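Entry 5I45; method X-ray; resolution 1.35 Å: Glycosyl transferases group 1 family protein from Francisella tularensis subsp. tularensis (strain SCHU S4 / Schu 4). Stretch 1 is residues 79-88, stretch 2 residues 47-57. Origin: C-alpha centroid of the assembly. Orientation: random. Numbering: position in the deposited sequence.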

ATOM      1  N   GLU A  79     -13.967 -13.522  -4.754  1.00 14.55           N
ATOM      2  CA  GLU A  79     -13.018 -14.601  -4.448  1.00 14.90           C
ATOM      3  C   GLU A  79     -11.991 -14.106  -3.442  1.00 13.39           C
ATOM      4  O   GLU A  79     -11.612 -14.837  -2.551  1.00 14.13           O
ATOM      5  CB  GLU A  79     -12.342 -15.136  -5.720  1.00 15.74           C
ATOM      6  CG  GLU A  79     -11.105 -16.025  -5.551  1.00 17.46           C
ATOM      7  CD  GLU A  79     -11.345 -17.450  -5.041  1.00 20.21           C
ATOM      8  OE1 GLU A  79     -12.516 -17.789  -4.733  1.00 21.60           O
ATOM      9  OE2 GLU A  79     -10.350 -18.262  -4.947  1.00 21.71           O
ATOM     10  N   LEU A  80     -11.502 -12.879  -3.607  1.00 12.33           N
ATOM     11  CA  LEU A  80     -10.565 -12.340  -2.618  1.00 11.82           C
ATOM     12  C   LEU A  80     -11.189 -12.247  -1.218  1.00 11.99           C
ATOM     13  O   LEU A  80     -10.557 -12.607  -0.223  1.00 11.89           O
ATOM     14  CB  LEU A  80     -10.054 -10.987  -3.068  1.00 11.72           C
ATOM     15  CG  LEU A  80      -9.267 -10.996  -4.373  1.00 12.58           C
ATOM     16  CD1 LEU A  80      -8.834  -9.558  -4.640  1.00 12.92           C
ATOM     17  CD2 LEU A  80      -8.100 -11.947  -4.362  1.00 13.28           C
ATOM     18  N   GLU A  81     -12.428 -11.783  -1.162  1.00 12.57           N
ATOM     19  CA  GLU A  81     -13.142 -11.692   0.135  1.00 14.30           C
ATOM     20  C   GLU A  81     -13.290 -13.063   0.770  1.00 15.32           C
ATOM     21  O   GLU A  81     -13.116 -13.200   1.983  1.00 14.87           O
ATOM     22  CB  GLU A  81     -14.490 -11.010  -0.029  1.00 16.51           C
ATOM     23  CG  GLU A  81     -14.361  -9.536  -0.347  1.00 18.51           C
ATOM     24  CD  GLU A  81     -15.627  -8.922  -0.907  1.00 22.11           C
ATOM     25  OE1 GLU A  81     -16.511  -9.648  -1.413  1.00 25.93           O
ATOM     26  OE2 GLU A  81     -15.737  -7.684  -0.867  1.00 26.81           O
ATOM     27  N   GLN A  82     -13.589 -14.074  -0.045  1.00 15.94           N
ATOM     28  CA  GLN A  82     -13.653 -15.456   0.434  1.00 18.21           C
ATOM     29  C   GLN A  82     -12.339 -15.944   0.974  1.00 17.12           C
ATOM     30  O   GLN A  82     -12.311 -16.634   1.997  1.00 18.18           O
ATOM     31  CB  GLN A  82     -14.097 -16.447  -0.683  1.00 20.75           C
ATOM     32  CG  GLN A  82     -13.986 -17.953  -0.352  1.00 24.25           C
ATOM     33  CD  GLN A  82     -12.598 -18.601  -0.526  1.00 25.13           C
ATOM     34  OE1 GLN A  82     -12.201 -19.453   0.288  1.00 29.72           O
ATOM     35  NE2 GLN A  82     -11.867 -18.213  -1.572  1.00 25.55           N
ATOM     36  N   LYS A  83     -11.247 -15.660   0.277  1.00 15.70           N
ATOM     37  CA  LYS A  83      -9.932 -16.104   0.739  1.00 15.94           C
ATOM     38  C   LYS A  83      -9.665 -15.543   2.131  1.00 14.73           C
ATOM     39  O   LYS A  83      -9.170 -16.223   3.003  1.00 15.03           O
ATOM     40  CB  LYS A  83      -8.799 -15.647  -0.199  1.00 16.94           C
ATOM     41  CG  LYS A  83      -8.681 -16.344  -1.532  1.00 20.02           C
ATOM     42  CD  LYS A  83      -7.460 -15.811  -2.271  1.00 21.45           C
ATOM     43  CE  LYS A  83      -7.348 -16.371  -3.666  1.00 23.76           C
ATOM     44  NZ  LYS A  83      -7.142 -17.833  -3.671  1.00 26.05           N
ATOM     45  N   VAL A  84      -9.971 -14.266   2.328  1.00 12.70           N
ATOM     46  CA  VAL A  84      -9.789 -13.627   3.632  1.00 12.34           C
ATOM     47  C   VAL A  84     -10.640 -14.287   4.723  1.00 13.25           C
ATOM     48  O   VAL A  84     -10.147 -14.567   5.816  1.00 12.89           O
ATOM     49  CB  VAL A  84     -10.108 -12.125   3.529  1.00 11.66           C
ATOM     50  CG1 VAL A  84     -10.115 -11.484   4.899  1.00 11.77           C
ATOM     51  CG2 VAL A  84      -9.099 -11.404   2.628  1.00 11.27           C
ATOM     52  N   LYS A  85     -11.913 -14.520   4.399  1.00 14.47           N
ATOM     53  CA  LYS A  85     -12.846 -15.120   5.369  1.00 17.46           C
ATOM     54  C   LYS A  85     -12.400 -16.534   5.711  1.00 18.47           C
ATOM     55  O   LYS A  85     -12.383 -16.925   6.882  1.00 19.04           O
ATOM     56  CB  LYS A  85     -14.278 -15.144   4.815  1.00 20.01           C
ATOM     57  CG  LYS A  85     -15.308 -15.624   5.828  1.00 23.91           C
ATOM     58  CD  LYS A  85     -16.597 -16.047   5.143  1.00 27.27           C
ATOM     59  CE  LYS A  85     -17.606 -16.684   6.095  1.00 30.47           C
ATOM     60  NZ  LYS A  85     -18.282 -15.741   7.042  1.00 32.60           N
ATOM     61  N   GLN A  86     -12.031 -17.317   4.704  1.00 19.82           N
ATOM     62  CA  GLN A  86     -11.587 -18.683   4.981  1.00 22.40           C
ATOM     63  C   GLN A  86     -10.277 -18.745   5.789  1.00 20.70           C
ATOM     64  O   GLN A  86     -10.062 -19.680   6.554  1.00 21.62           O
ATOM     65  CB  GLN A  86     -11.588 -19.526   3.703  1.00 25.88           C
ATOM     66  CG  GLN A  86     -13.002 -19.699   3.122  1.00 29.74           C
ATOM     67  CD  GLN A  86     -13.998 -20.352   4.080  1.00 35.03           C
ATOM     68  OE1 GLN A  86     -13.704 -21.380   4.698  1.00 39.61           O
ATOM     69  NE2 GLN A  86     -15.199 -19.766   4.189  1.00 37.11           N
ATOM     70  N   ALA A  87      -9.443 -17.713   5.689  1.00 18.40           N
ATOM     71  CA  ALA A  87      -8.223 -17.621   6.498  1.00 18.46           C
ATOM     72  C   ALA A  87      -8.497 -17.101   7.919  1.00 18.20           C
ATOM     73  O   ALA A  87      -7.578 -17.018   8.728  1.00 19.56           O
ATOM     74  CB  ALA A  87      -7.217 -16.695   5.823  1.00 18.49           C
ATOM     75  N   GLY A  88      -9.739 -16.698   8.201  1.00 17.37           N
ATOM     76  CA  GLY A  88     -10.093 -16.141   9.513  1.00 17.46           C
ATOM     77  C   GLY A  88      -9.524 -14.753   9.748  1.00 16.46           C
ATOM     78  O   GLY A  88      -9.319 -14.362  10.901  1.00 17.65           O
TER
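Stretch 2, residues 47-57: FIEAAIVTLKK

Stretch 2 is helical: from Phe47 to Thr54 phi stays between -62° and -72° and psi between -37° and -50°, and a ladder of i to i+4 bonds runs along it, from Ala51 N to Phe47 O (2.9 Å) through Leu55 N to Ala51 O (2.8 Å). The helix begins earlier in the chain. Stretch 1 is helical from Glu79 onward, also continuing from upstream, with bonds such as Lys83 N to Glu79 O at 3.0 Å and Gln86 N to Gln82 O at 2.8 Å. Gly88 leaves helical geometry with phi/psi of 71°/29°; this positive phi, a region that favours glycine, and the bonds back into the last turn define a Schellman motif.

The two helices run in the same direction. Their N-to-C vectors differ by 7°, so they lie almost parallel, and their axes approach to 10.3 Å. The register follows from the nearest alpha carbons: Leu80 CA lies 6.9 Å from Ile48 CA, and Val84 CA lies 6.9 Å from Ile52 CA. Both pairs advance by four residues, as expected when two nearly parallel helices keep step over one turn. Lys83 CA to Glu49 CA is longer, at 8.1 Å. With no hydrogen bond between the stretches, direct contact rests mainly on van der Waals packing, with one long salt bridge, and 349 Å² of surface is buried, both sides summed.

Ile48 and Ile52 point their CA-to-CB bonds toward stretch 1 and account for 126 of the 179 Å² covered on stretch 2. Ile48, with both chi angles near -60° (m, m), meets two residues one turn apart: its CG1 is 4.1 Å from Leu80 CD1, and its CG2 is 3.9 Å from Val84 CG2. Leu80 and Val84 direct their CA-to-CB bonds sideways, yet their branched side chains still reach it. Ile52 adopts m, t, and the t chi2 (170°) extends CD1 to the backbone of stretch 1, 3.7 Å from Lys83 O and 4.1 Å from Val84 N. Its CG2 rests 3.7 Å from Ala87 CB, whose CA-to-CB bond points toward stretch 2.

Charged side chains accompany this apolar strip. Lys83 directs its CA-to-CB bond toward stretch 2, its CB 4.0 Å from Ile52 CD1, and chi2 and chi3 near 180° carry the chain back toward the N-terminal end of its helix before chi4 turns to m. Its NZ forms a long salt bridge with Glu49 OE2 at 3.9 Å. Water 1 bridges the same two groups, donating to Glu49 OE2 at 2.8 Å and accepting from Lys83 NZ at 2.9 Å, which gives the ion pair a well-formed solvent link. Lys83 NZ also makes a salt bridge within its own helix, to Glu79 OE2 at 3.5 Å, whose hydrogen bond is weak. Farther along, the CA-to-CB bond of Lys56 points sideways but its end comes nearer, bringing NZ to 3.8 Å from Ala87 O, a proximity without a hydrogen bond.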

ATOM      1  N   PHE A  47      -1.373  -9.187  -3.357  1.00  9.66           N
ATOM      2  CA  PHE A  47      -1.470  -8.403  -2.131  1.00  9.50           C
ATOM      3  C   PHE A  47      -2.278  -9.128  -1.063  1.00  9.18           C
ATOM      4  O   PHE A  47      -1.831  -9.242   0.078  1.00  9.35           O
ATOM      5  CB  PHE A  47      -2.120  -7.071  -2.413  1.00  9.79           C
ATOM      6  CG  PHE A  47      -2.310  -6.200  -1.197  1.00  9.95           C
ATOM      7  CD1 PHE A  47      -1.280  -5.389  -0.710  1.00 10.10           C
ATOM      8  CD2 PHE A  47      -3.515  -6.189  -0.536  1.00 10.60           C
ATOM      9  CE1 PHE A  47      -1.486  -4.583   0.383  1.00 10.67           C
ATOM     10  CE2 PHE A  47      -3.719  -5.395   0.571  1.00 10.57           C
ATOM     11  CZ  PHE A  47      -2.701  -4.587   1.029  1.00 10.44           C
ATOM     12  N   ILE A  48      -3.458  -9.618  -1.425  1.00  9.25           N
ATOM     13  CA  ILE A  48      -4.296 -10.324  -0.460  1.00  9.66           C
ATOM     14  C   ILE A  48      -3.600 -11.589   0.063  1.00  9.79           C
ATOM     15  O   ILE A  48      -3.619 -11.852   1.280  1.00  9.91           O
ATOM     16  CB  ILE A  48      -5.678 -10.647  -1.080  1.00 10.35           C
ATOM     17  CG1 ILE A  48      -6.472  -9.316  -1.282  1.00 10.59           C
ATOM     18  CG2 ILE A  48      -6.457 -11.644  -0.228  1.00 10.94           C
ATOM     19  CD1 ILE A  48      -6.861  -8.604  -0.026  1.00 11.66           C
ATOM     20  N   GLU A  49      -2.997 -12.357  -0.829  1.00 10.20           N
ATOM     21  CA  GLU A  49      -2.302 -13.572  -0.412  1.00 10.94           C
ATOM     22  C   GLU A  49      -1.133 -13.225   0.513  1.00 10.52           C
ATOM     23  O   GLU A  49      -0.928 -13.874   1.550  1.00 10.84           O
ATOM     24  CB  GLU A  49      -1.855 -14.384  -1.631  1.00 12.22           C
ATOM     25  CG  GLU A  49      -3.045 -15.033  -2.335  1.00 13.32           C
ATOM     26  CD  GLU A  49      -2.707 -15.658  -3.666  1.00 15.33           C
ATOM     27  OE1 GLU A  49      -1.646 -15.345  -4.222  1.00 17.58           O
ATOM     28  OE2 GLU A  49      -3.527 -16.441  -4.163  1.00 16.36           O
ATOM     29  N   ALA A  50      -0.406 -12.154   0.199  1.00  9.88           N
ATOM     30  CA  ALA A  50       0.702 -11.716   1.068  1.00 10.26           C
ATOM     31  C   ALA A  50       0.176 -11.280   2.445  1.00 10.07           C
ATOM     32  O   ALA A  50       0.796 -11.571   3.468  1.00 10.61           O
ATOM     33  CB  ALA A  50       1.480 -10.581   0.430  1.00  9.87           C
ATOM     34  N   ALA A  51      -0.942 -10.566   2.441  1.00  9.92           N
ATOM     35  CA  ALA A  51      -1.527 -10.089   3.680  1.00 10.18           C
ATOM     36  C   ALA A  51      -2.001 -11.245   4.531  1.00 10.70           C
ATOM     37  O   ALA A  51      -1.878 -11.209   5.748  1.00 11.74           O
ATOM     38  CB  ALA A  51      -2.674  -9.113   3.410  1.00  9.90           C
ATOM     39  N   ILE A  52      -2.532 -12.290   3.903  1.00 11.05           N
ATOM     40  CA  ILE A  52      -3.007 -13.455   4.644  1.00 12.06           C
ATOM     41  C   ILE A  52      -1.838 -14.154   5.356  1.00 12.75           C
ATOM     42  O   ILE A  52      -1.967 -14.538   6.517  1.00 14.59           O
ATOM     43  CB  ILE A  52      -3.788 -14.410   3.716  1.00 12.46           C
ATOM     44  CG1 ILE A  52      -5.151 -13.792   3.395  1.00 12.46           C
ATOM     45  CG2 ILE A  52      -3.938 -15.792   4.331  1.00 13.58           C
ATOM     46  CD1 ILE A  52      -5.896 -14.532   2.318  1.00 13.03           C
ATOM     47  N   VAL A  53      -0.713 -14.302   4.681  1.00 12.75           N
ATOM     48  CA  VAL A  53       0.484 -14.876   5.286  1.00 13.68           C
ATOM     49  C   VAL A  53       1.003 -13.968   6.406  1.00 13.53           C
ATOM     50  O   VAL A  53       1.294 -14.392   7.511  1.00 14.79           O
ATOM     51  CB  VAL A  53       1.578 -15.049   4.187  1.00 14.33           C
ATOM     52  CG1 VAL A  53       2.961 -15.292   4.764  1.00 15.44           C
ATOM     53  CG2 VAL A  53       1.175 -16.154   3.208  1.00 15.09           C
ATOM     54  N   THR A  54       1.108 -12.675   6.115  1.00 12.16           N
ATOM     55  CA  THR A  54       1.765 -11.755   7.030  1.00 12.48           C
ATOM     56  C   THR A  54       0.959 -11.464   8.283  1.00 12.55           C
ATOM     57  O   THR A  54       1.500 -11.417   9.394  1.00 13.55           O
ATOM     58  CB  THR A  54       2.063 -10.442   6.278  1.00 11.83           C
ATOM     59  OG1 THR A  54       2.875 -10.721   5.132  1.00 12.33           O
ATOM     60  CG2 THR A  54       2.770  -9.458   7.163  1.00 12.40           C
ATOM     61  N   LEU A  55      -0.309 -11.202   8.105  1.00 12.71           N
ATOM     62  CA  LEU A  55      -1.105 -10.679   9.195  1.00 13.90           C
ATOM     63  C   LEU A  55      -1.478 -11.705  10.230  1.00 15.47           C
ATOM     64  O   LEU A  55      -1.872 -11.326  11.335  1.00 16.77           O
ATOM     65  CB  LEU A  55      -2.299  -9.909   8.673  1.00 13.75           C
ATOM     66  CG  LEU A  55      -1.887  -8.706   7.840  1.00 14.04           C
ATOM     67  CD1 LEU A  55      -3.120  -7.998   7.326  1.00 14.53           C
ATOM     68  CD2 LEU A  55      -0.994  -7.736   8.608  1.00 14.92           C
ATOM     69  N   LYS A  56      -1.372 -12.995   9.904  1.00 16.93           N
ATOM     70  CA  LYS A  56      -1.527 -14.020  10.933  1.00 19.44           C
ATOM     71  C   LYS A  56      -0.474 -13.798  12.017  1.00 18.70           C
ATOM     72  O   LYS A  56      -0.714 -14.027  13.205  1.00 20.30           O
ATOM     73  CB  LYS A  56      -1.343 -15.409  10.337  1.00 22.03           C
ATOM     74  CG  LYS A  56      -2.502 -15.905   9.501  1.00 24.77           C
ATOM     75  CD  LYS A  56      -2.053 -17.048   8.597  1.00 27.75           C
ATOM     76  CE  LYS A  56      -3.095 -17.426   7.557  1.00 29.28           C
ATOM     77  NZ  LYS A  56      -4.097 -18.378   8.104  1.00 31.84           N
ATOM     78  N   LYS A  57       0.698 -13.345  11.598  1.00 17.44           N
ATOM     79  CA  LYS A  57       1.823 -13.113  12.479  1.00 16.99           C
ATOM     80  C   LYS A  57       1.766 -11.801  13.299  1.00 17.05           C
ATOM     81  O   LYS A  57       2.359 -11.692  14.366  1.00 18.22           O
ATOM     82  CB  LYS A  57       3.094 -13.161  11.612  1.00 16.31           C
ATOM     83  CG  LYS A  57       4.362 -13.121  12.397  1.00 15.82           C
ATOM     84  CD  LYS A  57       5.592 -13.284  11.503  1.00 14.63           C
ATOM     85  CE  LYS A  57       6.835 -13.148  12.352  1.00 14.53           C
ATOM     86  NZ  LYS A  57       8.054 -13.079  11.482  1.00 13.89           N
TER
HETATM   87  O   HOH W   1      -4.613 -18.259  -2.293  0.50 21.63           O